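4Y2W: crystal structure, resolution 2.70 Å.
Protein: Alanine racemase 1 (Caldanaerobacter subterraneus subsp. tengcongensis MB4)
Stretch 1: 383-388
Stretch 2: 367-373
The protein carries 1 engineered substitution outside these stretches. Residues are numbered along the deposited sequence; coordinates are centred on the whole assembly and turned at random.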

# COMPACT_ATOMS: atom_id res chain seq x y z
N GLU A 383 -10.05 0.35 17.22
CA GLU A 383 -9.58 0.93 15.97
C GLU A 383 -8.06 1.01 15.94
O GLU A 383 -7.42 1.07 16.99
CB GLU A 383 -10.16 2.33 15.80
CG GLU A 383 -9.80 3.29 16.93
CD GLU A 383 -10.36 4.68 16.72
OE1 GLU A 383 -11.59 4.86 16.90
OE2 GLU A 383 -9.57 5.59 16.37
N VAL A 384 -7.50 1.02 14.73
CA VAL A 384 -6.09 1.34 14.56
C VAL A 384 -5.90 2.38 13.47
O VAL A 384 -6.38 2.23 12.35
CB VAL A 384 -5.20 0.09 14.29
CG1 VAL A 384 -5.25 -0.86 15.47
CG2 VAL A 384 -5.61 -0.62 13.01
N ASN A 385 -5.23 3.46 13.84
CA ASN A 385 -4.71 4.44 12.91
C ASN A 385 -3.20 4.23 12.87
O ASN A 385 -2.52 4.39 13.89
CB ASN A 385 -5.05 5.85 13.40
CG ASN A 385 -4.71 6.92 12.38
OD1 ASN A 385 -5.01 6.79 11.18
ND2 ASN A 385 -4.10 8.01 12.85
N TYR A 386 -2.67 3.83 11.72
CA TYR A 386 -1.24 3.52 11.61
C TYR A 386 -0.34 4.76 11.69
O TYR A 386 0.85 4.65 11.99
CB TYR A 386 -0.94 2.72 10.33
CG TYR A 386 -1.44 1.29 10.38
CD1 TYR A 386 -1.09 0.45 11.43
CD2 TYR A 386 -2.24 0.77 9.37
CE1 TYR A 386 -1.53 -0.86 11.48
CE2 TYR A 386 -2.69 -0.54 9.41
CZ TYR A 386 -2.33 -1.35 10.47
OH TYR A 386 -2.78 -2.66 10.52
N LEU A 387 -0.90 5.93 11.42
CA LEU A 387 -0.19 7.19 11.63
C LEU A 387 -0.16 7.53 13.13
O LEU A 387 0.71 8.28 13.59
CB LEU A 387 -0.81 8.32 10.80
CG LEU A 387 -0.46 8.33 9.30
CD1 LEU A 387 -0.89 7.06 8.59
CD2 LEU A 387 -1.09 9.54 8.62
N LYS A 388 -1.12 6.97 13.87
CA LYS A 388 -1.08 6.92 15.34
C LYS A 388 -1.08 8.30 15.99
O LYS A 388 -1.98 8.63 16.77
CB LYS A 388 0.12 6.08 15.81
CG LYS A 388 0.10 5.73 17.29
CD LYS A 388 0.96 6.66 18.13
CE LYS A 388 0.34 6.94 19.50
NZ LYS A 388 -0.17 5.72 20.19
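Stretch 2, residues 367-373: SRRVPRV

The guanidinium of Arg372 is held flat beneath the edge of an aromatic ring: Tyr386 CE2 lies over one face of it, 3.7 Å from Arg372 NH1, so the ring offers its edge rather than its face to the charge. Its own stretch helps hold the group, since Arg372 NH1 donates to Val370 O at 2.6 Å and to Ser367 O at 3.0 Å; NE and NH2 have partners elsewhere in the structure. The side chain, with chi1 to chi4 at -86°, 68°, 167° and 179°, thus folds back toward the turn that precedes it.

That turn is type I, from Ser367 to Val370. Arg368 and Arg369 have phi/psi of -52/-34 and -69/-19, and Val370 N bonds to Ser367 O at 3.1 Å. Pro371, at -69/151, leads out of the turn into a strand at Arg372 and Val373, which pairs with the strand ending at Glu383 and Val384. The stretches run antiparallel overall, their end-to-end directions 159° apart. Val384 and Arg372 form the hydrogen-bonded pair: Val384 N to Arg372 O is 2.9 Å with a nearly straight 169° angle, and Arg372 N to Val384 O is 3.0 Å at 148°. Their side chains share a sheet face, bringing Val384 CG2 within 3.7 Å of Arg372 CB. Glu383 and Val373 are the neighbouring non-hydrogen-bonded pair, CA atoms 4.4 Å apart, with Glu383 CA making a CA-H...O contact to Arg372 O at 3.4 Å.

Beyond Val384 the pairing gives way to packing. Pro371 CA approaches Val384 O to 3.3 Å. The CA-to-CB bond of Tyr386 points toward stretch 2, and Tyr386 CB reaches Arg368 O at 3.6 Å and Arg368 CG at 3.7 Å. Leu387 CD1 covers one face of the Arg368 guanidinium, 3.7 Å from Arg368 NH1, and also lies 4.0 Å from Arg369 CA. Together the two stretches bury 503 Å².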

# COMPACT_ATOMS: atom_id res chain seq x y z
N SER A 367 -3.85 1.06 1.77
CA SER A 367 -2.57 1.54 2.29
C SER A 367 -2.59 1.85 3.78
O SER A 367 -3.63 1.82 4.44
CB SER A 367 -2.11 2.79 1.53
OG SER A 367 -2.69 3.96 2.07
N ARG A 368 -1.39 2.16 4.27
CA ARG A 368 -1.14 2.57 5.65
C ARG A 368 -2.04 3.72 6.09
O ARG A 368 -2.45 3.79 7.26
CB ARG A 368 0.34 2.95 5.79
CG ARG A 368 0.76 3.48 7.16
CD ARG A 368 2.28 3.53 7.28
NE ARG A 368 2.70 4.40 8.38
CZ ARG A 368 2.79 5.73 8.32
NH1 ARG A 368 2.47 6.39 7.21
NH2 ARG A 368 3.19 6.41 9.39
N ARG A 369 -2.36 4.62 5.17
CA ARG A 369 -3.16 5.81 5.48
C ARG A 369 -4.61 5.50 5.84
O ARG A 369 -5.28 6.33 6.46
CB ARG A 369 -3.11 6.80 4.32
CG ARG A 369 -3.34 8.25 4.74
CD ARG A 369 -2.88 9.23 3.67
NE ARG A 369 -3.62 9.09 2.42
CZ ARG A 369 -3.41 9.84 1.34
NH1 ARG A 369 -2.49 10.80 1.35
NH2 ARG A 369 -4.14 9.64 0.25
N VAL A 370 -5.10 4.32 5.46
CA VAL A 370 -6.48 3.92 5.74
C VAL A 370 -6.57 3.28 7.13
O VAL A 370 -6.07 2.17 7.33
CB VAL A 370 -6.98 2.91 4.69
CG1 VAL A 370 -8.42 2.50 4.97
CG2 VAL A 370 -6.85 3.49 3.28
N PRO A 371 -7.22 3.96 8.09
CA PRO A 371 -7.37 3.32 9.39
C PRO A 371 -8.32 2.13 9.33
O PRO A 371 -9.22 2.10 8.49
CB PRO A 371 -7.96 4.43 10.26
CG PRO A 371 -8.70 5.28 9.30
CD PRO A 371 -7.87 5.28 8.06
N ARG A 372 -8.11 1.15 10.21
CA ARG A 372 -8.98 -0.01 10.32
C ARG A 372 -9.85 0.12 11.56
O ARG A 372 -9.33 0.28 12.67
CB ARG A 372 -8.16 -1.30 10.41
CG ARG A 372 -7.77 -1.89 9.06
CD ARG A 372 -6.77 -1.02 8.31
NE ARG A 372 -6.18 -1.75 7.19
CZ ARG A 372 -5.29 -1.25 6.34
NH1 ARG A 372 -4.87 -0.00 6.46
NH2 ARG A 372 -4.82 -2.01 5.36
N VAL A 373 -11.16 0.07 11.36
CA VAL A 373 -12.14 0.10 12.44
C VAL A 373 -12.70 -1.31 12.59
O VAL A 373 -12.96 -1.98 11.59
CB VAL A 373 -13.27 1.10 12.14
CG1 VAL A 373 -14.26 1.18 13.30
CG2 VAL A 373 -12.70 2.48 11.85